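Local coordinates for protein NADH dehydrogenase, putative (Plasmodium falciparum, PDB 5JWC) that probably oxidises NADH through a bound FAD and passes the electrons to ubiquinone, as a type II NADH dehydrogenase at the membrane, at residues A[130-134]-A[438-443]; A[27-31]-A[49-53]; A[261-265]-A[276-280]; A[196-201]-A[237-241]. All coordinates share one frame; numbering follows the deposited sequence.

Contacts 1 and 2 lie together at one end of the chain, their centres 9 Å apart, and both reach the sheet in which strands 30-34 and 131-134 are neighbours. They touch through Asp-130 OD2, 2.6 Å from Lys-30 N, and through Lys-51 NZ, 2.7 Å from Asn-439 O. On the opposite side of the chain's centre, contacts 3 and 4 belong to what is probably the NADH-binding unit; their centres are 15 Å apart and Thr-262 packs on Leu-237. Contact 4 alone holds a residue of the FAD pocket, Thr-199. Contacts 1 and 4 are about 37 Å apart between centres, and contact 4 is nested inside the long loop that contact 1 closes.

Contact 1: residues A[130-134]-A[438-443]; sequences DYLII and FNNFIH
An edge-to-face pair of Tyr-131 and Phe-438 joins strand 131-134, in the FAD-binding sheet, to the C-terminal end of helix 424-440 and the loop that follows it. Phe-438 presents its CE1 edge to one face of the Tyr-131 ring. The centroids lie 5.0 Å apart with the planes at 83°, a T-shaped pair in which CE1 comes nearest Tyr-131 CG, at 3.5 Å, so the approach is displaced from the ring centre toward the root of the side chain. Farther along the strand, Ile-133 adds a purely apolar contact: its CD1 meets Phe-438 CE2 at 3.9 Å, the two side chains arriving from opposite directions. Phe-438 is itself steadied from its own segment, since Ile-442 CD1 sits 3.5 Å above the plane of its ring, over the centre. That methyl is carried there by an extended outer chain, chi2 179°, while CG2 of the same residue turns to Tyr-131 OH at 3.7 Å. His-443 NE2 also lies near that hydroxyl but is hydrogen-bonded to Glu-29 OE2. Around this cluster, Ile-31 of strand 30-34 touches both Ile-133 and Phe-438, and Tyr-338 of strand 337-339 makes a second edge-to-face pair with Phe-438. The helix end is thus packed against three adjacent strands.

Contact 2: residues A[27-31]-A[49-53]; sequences RKEKI and FKKYD
Two backbone hydrogen bonds join Glu-29 and Ile-31 to Asp-53 in the parallel ladder that begins the beta-alpha-beta unit of the FAD-binding Rossmann-type domain. Asp-53 N donates to Glu-29 O at 3.0 Å, with an N-H...O angle of 167°, and Ile-31 N donates to Asp-53 O. Lys-30 and Asp-53 form the parallel bridge, and Lys-30 CA makes a CA-H...O contact of 3.4 Å to Asp-53 O, so that carbonyl is approached by two neighbouring residues. A weak hydrogen bond from Lys-28 NZ to Lys-50 O, 3.3 Å long, extends the polar contact into the loop that leads into strand 53-57; bends in the middle of its chain take the lysine across the loop backbone. Lys-30 and Asp-53 run side by side, with CG 3.5 Å from OD2, but their charged ends do not meet, and Lys-30 NZ bonds instead to Phe-128 O. On the other side of the ladder, Glu-29 lies alongside Tyr-52, its carboxylate plane only 8° from that of the ring. Helix 424-440 closes over this side, where Tyr-52 OH bonds to Phe-438 O. Ile-31, extended beyond CG1, lays CD1 over one face of the Tyr-52 ring in a CH-pi contact, 3.8 Å from the ring centroid and nearest to CG.

Contact 3: residues A[261-265]-A[276-280]; sequences LTNYY and IQSSL
The beta hairpin of strands 264-269 and 273-278 is joined here at its open end, in the probable NADH-binding unit. Tyr-265 and Gln-277 are a hydrogen-bonded antiparallel pair: Tyr-265 N reaches Gln-277 O at 3.0 Å and Gln-277 N reaches Tyr-265 O at 2.9 Å, both in the carbonyl plane. Beyond them Ser-279 N bonds to Asn-263 O from well above its carbonyl plane, 56° out. A water also donates to that oxygen and links it to Ser-278 OG, which accepts from Leu-280 N in an ST turn. With CG between the backbone N and the carbonyl carbon (chi1 55°), the Tyr-265 ring folds back alongside Gln-277, ring and amide planes 10° apart. On the face of Tyr-264 and Ser-278, Ile-276 CD1 approaches the Tyr-264 ring off-centre, 4.0 Å from its centroid. With two donors on Asn-263 O, the strand end is tied by solvent as well as by backbone, while Ile-276 CD1 bridges from Tyr-264 in the hairpin to Leu-261 of strand 259-262.

Contact 4: residues A[196-201]-A[237-241]; sequences GGPTGV and LLPTF. With FAD (flavin-adenine dinucleotide), chain C.
Leu-238 N donates to Gly-196 O at 2.8 Å, nearly along the C=O axis, joining the glycine-rich turn of a Rossmann-type GxGxxG sequence to the loop between strand 227-232 and helix 243-255. Next to this bond Leu-238 packs against the start of helix 198-218: its CD2 lies 3.6 Å from Pro-198 CA and 3.8 Å from Val-201 CG2. With CD1 extended (chi2 -177°), the other branch, CD2, turns to the helix. Leu-237 CB completes the apolar contact with Val-201 CG2, and Pro-198 CG meets the Phe-241 ring at its edge, 4.0 Å from CE2. The loop is shaped by a type I turn from Leu-238 to Phe-241, in which Leu-238 CD1 lies over the centre of the Phe-241 ring. Gly-197 is the N-cap of the helix, its carbonyl accepting from Val-201 N, and Glu-232 OE1 holds Gly-196 N. Phe-253 of helix 243-255 touches Val-201 and Leu-237, whereas strand 460-465 lies against Val-201, Leu-238 and Phe-241. The glycine-rich turn before helix 198-218 is consistent with an NADH-binding site, as in relatives. Thr-199, directed away from the loop, faces the flavin, where its OG1 is 3.4 Å from the FAD methyl C7M.

Contact 1: residues A[130-134]-A[438-443]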
loop_
_atom_site.group_PDB
_atom_site.type_symbol
_atom_site.label_atom_id
_atom_site.label_comp_id
_atom_site.label_asym_id
_atom_site.label_seq_id
_atom_site.Cartn_x
_atom_site.Cartn_y
_atom_site.Cartn_z
ATOM N N ASP A 130 35.538 10.764 -6.238
ATOM C CA ASP A 130 36.723 11.091 -5.450
ATOM C C ASP A 130 36.757 10.285 -4.136
ATOM O O ASP A 130 37.818 9.865 -3.671
ATOM C CB ASP A 130 36.756 12.586 -5.169
ATOM C CG ASP A 130 36.914 13.398 -6.444
ATOM O OD1 ASP A 130 37.831 13.073 -7.223
ATOM O OD2 ASP A 130 36.099 14.310 -6.686
ATOM N N TYR A 131 35.589 10.106 -3.529
ATOM C CA TYR A 131 35.446 9.226 -2.367
ATOM C C TYR A 131 34.241 8.328 -2.545
ATOM O O TYR A 131 33.212 8.753 -3.080
ATOM C CB TYR A 131 35.282 10.023 -1.081
ATOM C CG TYR A 131 36.428 10.930 -0.741
ATOM C CD1 TYR A 131 37.568 10.444 -0.119
ATOM C CD2 TYR A 131 36.372 12.280 -1.050
ATOM C CE1 TYR A 131 38.625 11.296 0.198
ATOM C CE2 TYR A 131 37.406 13.124 -0.748
ATOM C CZ TYR A 131 38.530 12.636 -0.123
ATOM O OH TYR A 131 39.558 13.510 0.164
ATOM N N LEU A 132 34.363 7.099 -2.058
ATOM C CA LEU A 132 33.282 6.139 -2.122
ATOM C C LEU A 132 32.913 5.655 -0.709
ATOM O O LEU A 132 33.773 5.155 0.035
ATOM C CB LEU A 132 33.676 4.967 -2.998
ATOM C CG LEU A 132 32.609 3.910 -3.256
ATOM C CD1 LEU A 132 31.395 4.487 -3.997
ATOM C CD2 LEU A 132 33.221 2.745 -4.004
ATOM N N ILE A 133 31.643 5.812 -0.341
ATOM C CA ILE A 133 31.147 5.312 0.943
ATOM C C ILE A 133 30.289 4.067 0.727
ATOM O O ILE A 133 29.142 4.148 0.275
ATOM C CB ILE A 133 30.308 6.366 1.678
ATOM C CG1 ILE A 133 30.919 7.774 1.518
ATOM C CG2 ILE A 133 30.126 5.970 3.150
ATOM C CD1 ILE A 133 32.294 7.941 2.141
ATOM N N ILE A 134 30.838 2.899 1.016
ATOM C CA ILE A 134 30.082 1.674 0.779
ATOM C C ILE A 134 29.191 1.333 1.989
ATOM O O ILE A 134 29.674 1.060 3.090
ATOM C CB ILE A 134 31.001 0.497 0.457
ATOM C CG1 ILE A 134 31.961 0.861 -0.691
ATOM C CG2 ILE A 134 30.181 -0.783 0.155
ATOM C CD1 ILE A 134 32.892 -0.286 -1.099
ATOM N N PHE A 438 34.388 14.024 7.259
ATOM C CA PHE A 438 34.435 14.725 5.975
ATOM C C PHE A 438 34.150 16.219 6.114
ATOM O O PHE A 438 34.836 17.040 5.490
ATOM C CB PHE A 438 33.466 14.101 4.977
ATOM C CG PHE A 438 34.024 12.913 4.258
ATOM C CD1 PHE A 438 34.725 13.073 3.072
ATOM C CD2 PHE A 438 33.868 11.640 4.768
ATOM C CE1 PHE A 438 35.241 11.983 2.404
ATOM C CE2 PHE A 438 34.388 10.539 4.112
ATOM C CZ PHE A 438 35.073 10.705 2.924
ATOM N N ASN A 439 33.190 16.580 6.959
ATOM C CA ASN A 439 32.848 17.986 7.138
ATOM C C ASN A 439 33.927 18.816 7.835
ATOM O O ASN A 439 34.119 19.986 7.499
ATOM C CB ASN A 439 31.548 18.153 7.938
ATOM C CG ASN A 439 30.306 17.644 7.184
ATOM O OD1 ASN A 439 30.341 17.442 5.976
ATOM N ND2 ASN A 439 29.202 17.453 7.915
ATOM N N ASN A 440 34.601 18.230 8.821
ATOM C CA ASN A 440 35.397 19.026 9.758
ATOM C C ASN A 440 36.854 18.614 9.954
ATOM O O ASN A 440 37.568 19.210 10.755
ATOM C CB ASN A 440 34.701 19.023 11.112
ATOM C CG ASN A 440 33.392 19.773 11.087
ATOM O OD1 ASN A 440 33.297 20.873 10.529
ATOM N ND2 ASN A 440 32.368 19.184 11.682
ATOM N N PHE A 441 37.298 17.597 9.232
ATOM C CA PHE A 441 38.655 17.117 9.377
ATOM C C PHE A 441 39.342 17.021 8.020
ATOM O O PHE A 441 40.416 17.593 7.828
ATOM C CB PHE A 441 38.683 15.754 10.089
ATOM C CG PHE A 441 38.344 15.818 11.570
ATOM C CD1 PHE A 441 39.345 15.784 12.526
ATOM C CD2 PHE A 441 37.028 15.911 12.001
ATOM C CE1 PHE A 441 39.045 15.838 13.880
ATOM C CE2 PHE A 441 36.721 15.969 13.362
ATOM C CZ PHE A 441 37.733 15.931 14.299
ATOM N N ILE A 442 38.722 16.322 7.072
ATOM C CA ILE A 442 39.316 16.179 5.744
ATOM C C ILE A 442 39.451 17.540 5.014
ATOM O O ILE A 442 38.508 18.330 4.964
ATOM C CB ILE A 442 38.508 15.187 4.891
ATOM C CG1 ILE A 442 38.571 13.790 5.530
ATOM C CG2 ILE A 442 39.062 15.113 3.490
ATOM C CD1 ILE A 442 37.802 12.743 4.787
ATOM N N HIS A 443 40.649 17.789 4.474
ATOM C CA HIS A 443 41.039 19.062 3.836
ATOM C C HIS A 443 40.845 20.282 4.737
ATOM O O HIS A 443 40.289 21.305 4.322
ATOM C CB HIS A 443 40.288 19.245 2.514
ATOM C CG HIS A 443 40.781 18.354 1.425
ATOM N ND1 HIS A 443 42.124 18.277 1.083
ATOM C CD2 HIS A 443 40.148 17.467 0.626
ATOM C CE1 HIS A 443 42.277 17.396 0.107
ATOM N NE2 HIS A 443 41.088 16.893 -0.186
#

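Contact 2: residues A[27-31]-A[49-53]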
loop_
_atom_site.group_PDB
_atom_site.type_symbol
_atom_site.label_atom_id
_atom_site.label_comp_id
_atom_site.label_asym_id
_atom_site.label_seq_id
_atom_site.Cartn_x
_atom_site.Cartn_y
_atom_site.Cartn_z
ATOM N N ARG A 27 33.990 21.649 -9.734
ATOM C CA ARG A 27 35.281 21.028 -9.458
ATOM C C ARG A 27 35.302 20.445 -8.037
ATOM O O ARG A 27 36.276 19.805 -7.619
ATOM C CB ARG A 27 36.419 22.044 -9.682
ATOM C CG ARG A 27 37.756 21.687 -9.047
ATOM C CD ARG A 27 38.754 22.830 -9.005
ATOM N NE ARG A 27 39.882 22.542 -9.889
ATOM C CZ ARG A 27 40.830 21.647 -9.621
ATOM N NH1 ARG A 27 40.795 20.941 -8.494
ATOM N NH2 ARG A 27 41.805 21.445 -10.494
ATOM N N LYS A 28 34.186 20.583 -7.322
ATOM C CA LYS A 28 34.100 20.038 -5.970
ATOM C C LYS A 28 34.361 18.538 -5.944
ATOM O O LYS A 28 34.056 17.825 -6.901
ATOM C CB LYS A 28 32.741 20.369 -5.372
ATOM C CG LYS A 28 32.809 21.570 -4.449
ATOM C CD LYS A 28 31.563 22.425 -4.510
ATOM C CE LYS A 28 30.319 21.673 -4.118
ATOM N NZ LYS A 28 29.185 22.636 -4.062
ATOM N N GLU A 29 34.918 18.049 -4.845
ATOM C CA GLU A 29 35.189 16.624 -4.748
ATOM C C GLU A 29 33.898 15.820 -4.667
ATOM O O GLU A 29 32.936 16.208 -4.000
ATOM C CB GLU A 29 36.097 16.313 -3.557
ATOM C CG GLU A 29 37.583 16.515 -3.879
ATOM C CD GLU A 29 38.465 16.396 -2.659
ATOM O OE1 GLU A 29 37.998 16.698 -1.536
ATOM O OE2 GLU A 29 39.619 15.960 -2.817
ATOM N N LYS A 30 33.902 14.705 -5.383
ATOM C CA LYS A 30 32.731 13.866 -5.517
ATOM C C LYS A 30 32.711 12.727 -4.483
ATOM O O LYS A 30 33.637 11.906 -4.426
ATOM C CB LYS A 30 32.671 13.265 -6.921
ATOM C CG LYS A 30 31.275 13.205 -7.486
ATOM C CD LYS A 30 31.269 12.900 -8.990
ATOM C CE LYS A 30 30.113 11.931 -9.311
ATOM N NZ LYS A 30 30.145 11.355 -10.693
ATOM N N ILE A 31 31.652 12.684 -3.678
ATOM C CA ILE A 31 31.398 11.542 -2.809
ATOM C C ILE A 31 30.216 10.747 -3.354
ATOM O O ILE A 31 29.117 11.285 -3.508
ATOM C CB ILE A 31 31.071 11.958 -1.358
ATOM C CG1 ILE A 31 32.168 12.831 -0.755
ATOM C CG2 ILE A 31 30.835 10.722 -0.508
ATOM C CD1 ILE A 31 31.778 13.450 0.584
ATOM N N PHE A 49 26.607 19.541 1.947
ATOM C CA PHE A 49 26.429 19.642 0.500
ATOM C C PHE A 49 27.173 20.845 -0.094
ATOM O O PHE A 49 27.423 20.889 -1.289
ATOM C CB PHE A 49 24.941 19.732 0.139
ATOM C CG PHE A 49 24.181 18.451 0.355
ATOM C CD1 PHE A 49 24.824 17.226 0.303
ATOM C CD2 PHE A 49 22.821 18.475 0.616
ATOM C CE1 PHE A 49 24.115 16.040 0.511
ATOM C CE2 PHE A 49 22.109 17.293 0.819
ATOM C CZ PHE A 49 22.753 16.087 0.769
ATOM N N LYS A 50 27.509 21.825 0.737
ATOM C CA LYS A 50 28.309 22.952 0.261
ATOM C C LYS A 50 29.754 22.519 0.001
ATOM O O LYS A 50 30.361 22.928 -0.992
ATOM C CB LYS A 50 28.274 24.105 1.266
ATOM C CG LYS A 50 28.931 25.396 0.776
ATOM C CD LYS A 50 28.641 26.548 1.741
ATOM C CE LYS A 50 29.104 27.896 1.183
ATOM N NZ LYS A 50 28.552 29.028 1.991
ATOM N N LYS A 51 30.289 21.664 0.872
ATOM C CA LYS A 51 31.696 21.260 0.785
ATOM C C LYS A 51 31.930 20.180 -0.253
ATOM O O LYS A 51 33.005 20.109 -0.846
ATOM C CB LYS A 51 32.203 20.786 2.154
ATOM C CG LYS A 51 32.014 21.842 3.240
ATOM C CD LYS A 51 32.737 21.512 4.550
ATOM C CE LYS A 51 32.614 22.675 5.537
ATOM N NZ LYS A 51 32.888 22.280 6.960
ATOM N N TYR A 52 30.932 19.332 -0.482
ATOM C CA TYR A 52 31.119 18.217 -1.388
ATOM C C TYR A 52 29.993 18.108 -2.397
ATOM O O TYR A 52 28.906 18.637 -2.200
ATOM C CB TYR A 52 31.247 16.896 -0.606
ATOM C CG TYR A 52 32.436 16.832 0.358
ATOM C CD1 TYR A 52 33.676 16.383 -0.074
ATOM C CD2 TYR A 52 32.306 17.213 1.688
ATOM C CE1 TYR A 52 34.771 16.311 0.802
ATOM C CE2 TYR A 52 33.393 17.147 2.567
ATOM C CZ TYR A 52 34.615 16.699 2.114
ATOM O OH TYR A 52 35.684 16.624 2.979
ATOM N N ASP A 53 30.283 17.419 -3.491
ATOM C CA ASP A 53 29.268 17.033 -4.456
ATOM C C ASP A 53 28.867 15.589 -4.197
ATOM O O ASP A 53 29.608 14.656 -4.518
ATOM C CB ASP A 53 29.770 17.196 -5.886
ATOM C CG ASP A 53 28.726 16.799 -6.909
ATOM O OD1 ASP A 53 27.608 17.367 -6.872
ATOM O OD2 ASP A 53 29.022 15.911 -7.740
#

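Contact 3: residues A[261-265]-A[276-280]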
loop_
_atom_site.group_PDB
_atom_site.type_symbol
_atom_site.label_atom_id
_atom_site.label_comp_id
_atom_site.label_asym_id
_atom_site.label_seq_id
_atom_site.Cartn_x
_atom_site.Cartn_y
_atom_site.Cartn_z
ATOM N N LEU A 261 9.149 -23.162 20.649
ATOM C CA LEU A 261 9.982 -24.290 20.275
ATOM C C LEU A 261 11.456 -23.889 20.368
ATOM O O LEU A 261 12.220 -23.961 19.396
ATOM C CB LEU A 261 9.605 -24.774 18.866
ATOM C CG LEU A 261 8.453 -25.791 18.758
ATOM C CD1 LEU A 261 7.319 -25.527 19.714
ATOM C CD2 LEU A 261 7.908 -25.918 17.343
ATOM N N THR A 262 11.860 -23.434 21.548
ATOM C CA THR A 262 13.284 -23.275 21.842
ATOM C C THR A 262 13.998 -24.630 21.740
ATOM O O THR A 262 13.351 -25.683 21.774
ATOM C CB THR A 262 13.514 -22.665 23.229
ATOM O OG1 THR A 262 12.504 -23.127 24.131
ATOM C CG2 THR A 262 13.438 -21.153 23.140
ATOM N N ASN A 263 15.318 -24.597 21.582
ATOM C CA ASN A 263 16.122 -25.822 21.431
ATOM C C ASN A 263 15.681 -26.665 20.234
ATOM O O ASN A 263 15.701 -27.898 20.291
ATOM C CB ASN A 263 16.084 -26.682 22.716
ATOM C CG ASN A 263 16.685 -25.956 23.910
ATOM O OD1 ASN A 263 17.868 -25.643 23.914
ATOM N ND2 ASN A 263 15.870 -25.687 24.921
ATOM N N TYR A 264 15.309 -25.984 19.149
ATOM C CA TYR A 264 14.994 -26.636 17.887
ATOM C C TYR A 264 15.464 -25.779 16.723
ATOM O O TYR A 264 15.411 -24.556 16.784
ATOM C CB TYR A 264 13.493 -26.882 17.753
ATOM C CG TYR A 264 12.957 -28.082 18.500
ATOM C CD1 TYR A 264 13.054 -29.365 17.956
ATOM C CD2 TYR A 264 12.298 -27.929 19.712
ATOM C CE1 TYR A 264 12.537 -30.465 18.626
ATOM C CE2 TYR A 264 11.779 -29.019 20.390
ATOM C CZ TYR A 264 11.903 -30.282 19.839
ATOM O OH TYR A 264 11.390 -31.362 20.510
ATOM N N TYR A 265 15.917 -26.406 15.651
ATOM C CA TYR A 265 16.196 -25.623 14.461
ATOM C C TYR A 265 15.701 -26.347 13.214
ATOM O O TYR A 265 15.502 -27.570 13.207
ATOM C CB TYR A 265 17.689 -25.279 14.367
ATOM C CG TYR A 265 18.612 -26.465 14.423
ATOM C CD1 TYR A 265 19.113 -27.024 13.255
ATOM C CD2 TYR A 265 18.996 -27.017 15.645
ATOM C CE1 TYR A 265 19.968 -28.112 13.291
ATOM C CE2 TYR A 265 19.848 -28.111 15.697
ATOM C CZ TYR A 265 20.334 -28.651 14.513
ATOM O OH TYR A 265 21.184 -29.735 14.540
ATOM N N ILE A 276 11.915 -30.064 11.941
ATOM C CA ILE A 276 12.854 -29.525 12.908
ATOM C C ILE A 276 13.639 -30.605 13.660
ATOM O O ILE A 276 13.207 -31.742 13.763
ATOM C CB ILE A 276 12.161 -28.609 13.944
ATOM C CG1 ILE A 276 11.034 -29.343 14.697
ATOM C CG2 ILE A 276 11.674 -27.325 13.249
ATOM C CD1 ILE A 276 10.335 -28.484 15.770
ATOM N N GLN A 277 14.752 -30.185 14.226
ATOM C CA GLN A 277 15.748 -31.008 14.852
ATOM C C GLN A 277 16.087 -30.475 16.263
ATOM O O GLN A 277 16.296 -29.262 16.475
ATOM C CB GLN A 277 16.877 -31.058 13.863
ATOM C CG GLN A 277 18.161 -31.668 14.340
ATOM C CD GLN A 277 18.717 -32.760 13.361
ATOM O OE1 GLN A 277 18.691 -32.648 12.120
ATOM N NE2 GLN A 277 19.337 -33.803 13.992
ATOM N N SER A 278 15.958 -31.351 17.258
ATOM C CA SER A 278 16.298 -30.978 18.633
ATOM C C SER A 278 17.777 -30.607 18.714
ATOM O O SER A 278 18.644 -31.231 18.086
ATOM C CB SER A 278 16.008 -32.105 19.627
ATOM O OG SER A 278 16.455 -31.733 20.926
ATOM N N SER A 279 18.063 -29.582 19.505
ATOM C CA SER A 279 19.433 -29.144 19.745
ATOM C C SER A 279 20.048 -29.956 20.875
ATOM O O SER A 279 21.260 -29.988 21.056
ATOM C CB SER A 279 19.465 -27.659 20.120
ATOM O OG SER A 279 18.911 -26.857 19.100
ATOM N N LEU A 280 19.177 -30.615 21.624
ATOM C CA LEU A 280 19.546 -31.390 22.800
ATOM C C LEU A 280 19.680 -32.886 22.523
ATOM O O LEU A 280 20.354 -33.587 23.268
ATOM C CB LEU A 280 18.526 -31.185 23.923
ATOM C CG LEU A 280 18.381 -29.858 24.695
ATOM C CD1 LEU A 280 19.042 -28.663 24.075
ATOM C CD2 LEU A 280 16.927 -29.589 25.098
HETATM O O HOH W 1 14.894 -29.882 21.875
#

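Contact 4: residues A[196-201]-A[237-241]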
loop_
_atom_site.group_PDB
_atom_site.type_symbol
_atom_site.label_atom_id
_atom_site.label_comp_id
_atom_site.label_asym_id
_atom_site.label_seq_id
_atom_site.Cartn_x
_atom_site.Cartn_y
_atom_site.Cartn_z
ATOM N N GLY A 196 14.569 -16.849 17.243
ATOM C CA GLY A 196 14.171 -16.356 18.552
ATOM C C GLY A 196 14.801 -15.027 18.945
ATOM O O GLY A 196 14.706 -14.602 20.100
ATOM N N GLY A 197 15.435 -14.366 17.986
ATOM C CA GLY A 197 15.986 -13.030 18.194
ATOM C C GLY A 197 14.866 -11.995 18.184
ATOM O O GLY A 197 13.695 -12.354 18.091
ATOM N N PRO A 198 15.220 -10.710 18.285
ATOM C CA PRO A 198 14.209 -9.657 18.441
ATOM C C PRO A 198 13.184 -9.625 17.301
ATOM O O PRO A 198 11.996 -9.434 17.563
ATOM C CB PRO A 198 15.040 -8.365 18.459
ATOM C CG PRO A 198 16.408 -8.791 18.875
ATOM C CD PRO A 198 16.599 -10.186 18.334
ATOM N N THR A 199 13.628 -9.801 16.060
ATOM C CA THR A 199 12.687 -9.755 14.946
ATOM C C THR A 199 11.655 -10.878 14.996
ATOM O O THR A 199 10.448 -10.615 14.921
ATOM C CB THR A 199 13.394 -9.818 13.610
ATOM O OG1 THR A 199 14.211 -8.657 13.482
ATOM C CG2 THR A 199 12.365 -9.833 12.484
ATOM N N GLY A 200 12.132 -12.115 15.123
ATOM C CA GLY A 200 11.254 -13.269 15.241
ATOM C C GLY A 200 10.282 -13.124 16.403
ATOM O O GLY A 200 9.086 -13.391 16.279
ATOM N N VAL A 201 10.798 -12.675 17.535
ATOM C CA VAL A 201 9.974 -12.478 18.711
ATOM C C VAL A 201 8.914 -11.402 18.460
ATOM O O VAL A 201 7.745 -11.604 18.778
ATOM C CB VAL A 201 10.838 -12.097 19.941
ATOM C CG1 VAL A 201 9.973 -11.509 21.031
ATOM C CG2 VAL A 201 11.592 -13.330 20.444
ATOM N N LEU A 237 14.524 -17.305 24.201
ATOM C CA LEU A 237 14.063 -16.223 23.327
ATOM C C LEU A 237 14.831 -14.963 23.752
ATOM O O LEU A 237 15.161 -14.824 24.930
ATOM C CB LEU A 237 12.565 -16.010 23.456
ATOM C CG LEU A 237 11.752 -17.249 23.100
ATOM C CD1 LEU A 237 10.274 -16.977 23.340
ATOM C CD2 LEU A 237 12.039 -17.604 21.650
ATOM N N LEU A 238 15.094 -14.057 22.813
ATOM C CA LEU A 238 15.875 -12.847 23.080
ATOM C C LEU A 238 17.182 -13.164 23.827
ATOM O O LEU A 238 17.396 -12.656 24.932
ATOM C CB LEU A 238 15.050 -11.832 23.888
ATOM C CG LEU A 238 13.754 -11.302 23.277
ATOM C CD1 LEU A 238 13.130 -10.258 24.183
ATOM C CD2 LEU A 238 14.033 -10.727 21.876
ATOM N N PRO A 239 18.051 -14.009 23.232
ATOM C CA PRO A 239 19.254 -14.461 23.947
ATOM C C PRO A 239 20.279 -13.343 24.199
ATOM O O PRO A 239 21.069 -13.466 25.129
ATOM C CB PRO A 239 19.835 -15.542 23.016
ATOM C CG PRO A 239 19.365 -15.153 21.632
ATOM C CD PRO A 239 17.962 -14.583 21.872
ATOM N N THR A 240 20.243 -12.261 23.426
ATOM C CA THR A 240 21.171 -11.148 23.658
ATOM C C THR A 240 20.704 -10.167 24.740
ATOM O O THR A 240 21.421 -9.229 25.082
ATOM C CB THR A 240 21.411 -10.352 22.371
ATOM O OG1 THR A 240 20.189 -9.707 21.991
ATOM C CG2 THR A 240 21.878 -11.273 21.231
ATOM N N PHE A 241 19.499 -10.374 25.251
ATOM C CA PHE A 241 18.972 -9.589 26.366
ATOM C C PHE A 241 19.359 -10.339 27.647
ATOM O O PHE A 241 20.035 -11.369 27.585
ATOM C CB PHE A 241 17.441 -9.429 26.267
ATOM C CG PHE A 241 16.975 -8.513 25.162
ATOM C CD1 PHE A 241 16.261 -7.362 25.455
ATOM C CD2 PHE A 241 17.244 -8.801 23.833
ATOM C CE1 PHE A 241 15.818 -6.510 24.438
ATOM C CE2 PHE A 241 16.813 -7.958 22.809
ATOM C CZ PHE A 241 16.101 -6.813 23.109
HETATM P PA FAD C . 20.635 -1.290 5.244
HETATM O O1A FAD C . 19.946 -2.603 5.008
HETATM O O2A FAD C . 19.941 -0.408 6.221
HETATM O O5B FAD C . 20.850 -0.512 3.851
HETATM C C5B FAD C . 21.516 -1.108 2.761
HETATM C C4B FAD C . 21.164 -0.275 1.539
HETATM O O4B FAD C . 21.999 -0.651 0.463
HETATM C C3B FAD C . 19.718 -0.512 1.095
HETATM O O3B FAD C . 19.163 0.723 0.698
HETATM C C2B FAD C . 19.869 -1.372 -0.140
HETATM O O2B FAD C . 18.810 -1.146 -1.042
HETATM C C1B FAD C . 21.187 -0.826 -0.676
HETATM N N9A FAD C . 21.906 -1.714 -1.595
HETATM C C8A FAD C . 21.983 -3.086 -1.563
HETATM N N7A FAD C . 22.772 -3.476 -2.596
HETATM C C5A FAD C . 23.193 -2.383 -3.270
HETATM C C6A FAD C . 24.004 -2.233 -4.384
HETATM N N6A FAD C . 24.588 -3.295 -4.938
HETATM N N1A FAD C . 24.273 -0.965 -4.846
HETATM C C2A FAD C . 23.734 0.138 -4.209
HETATM N N3A FAD C . 22.922 -0.021 -3.101
HETATM C C4A FAD C . 22.654 -1.267 -2.649
HETATM N N1 FAD C . 18.996 -2.613 14.484
HETATM C C2 FAD C . 18.951 -1.974 15.693
HETATM O O2 FAD C . 19.940 -1.368 16.090
HETATM N N3 FAD C . 17.800 -1.989 16.464
HETATM C C4 FAD C . 16.670 -2.636 16.040
HETATM O O4 FAD C . 15.653 -2.620 16.747
HETATM C C4X FAD C . 16.697 -3.278 14.808
HETATM N N5 FAD C . 15.586 -3.943 14.337
HETATM C C5X FAD C . 15.640 -4.576 13.100
HETATM C C6 FAD C . 14.520 -5.225 12.614
HETATM C C7 FAD C . 14.544 -5.870 11.383
HETATM C C7M FAD C . 13.298 -6.575 10.900
HETATM C C8 FAD C . 15.702 -5.851 10.617
HETATM C C8M FAD C . 15.752 -6.541 9.286
HETATM C C9 FAD C . 16.833 -5.193 11.103
HETATM C C9A FAD C . 16.803 -4.550 12.338
HETATM N N10 FAD C . 17.918 -3.889 12.825
HETATM C C10 FAD C . 17.864 -3.256 14.038
HETATM C "C1'" FAD C . 19.212 -3.883 12.064
HETATM C "C2'" FAD C . 19.387 -2.758 11.077
HETATM O "O2'" FAD C . 18.316 -2.773 10.176
HETATM C "C3'" FAD C . 20.656 -3.041 10.292
HETATM O "O3'" FAD C . 21.749 -3.240 11.159
HETATM C "C4'" FAD C . 20.885 -1.838 9.394
HETATM O "O4'" FAD C . 19.924 -1.925 8.373
HETATM C "C5'" FAD C . 22.284 -1.796 8.801
HETATM O "O5'" FAD C . 22.388 -0.600 8.058
HETATM P P FAD C . 23.091 -0.622 6.608
HETATM O O1P FAD C . 23.163 0.791 6.076
HETATM O O2P FAD C . 24.418 -1.306 6.782
HETATM O O3P FAD C . 22.152 -1.589 5.708
#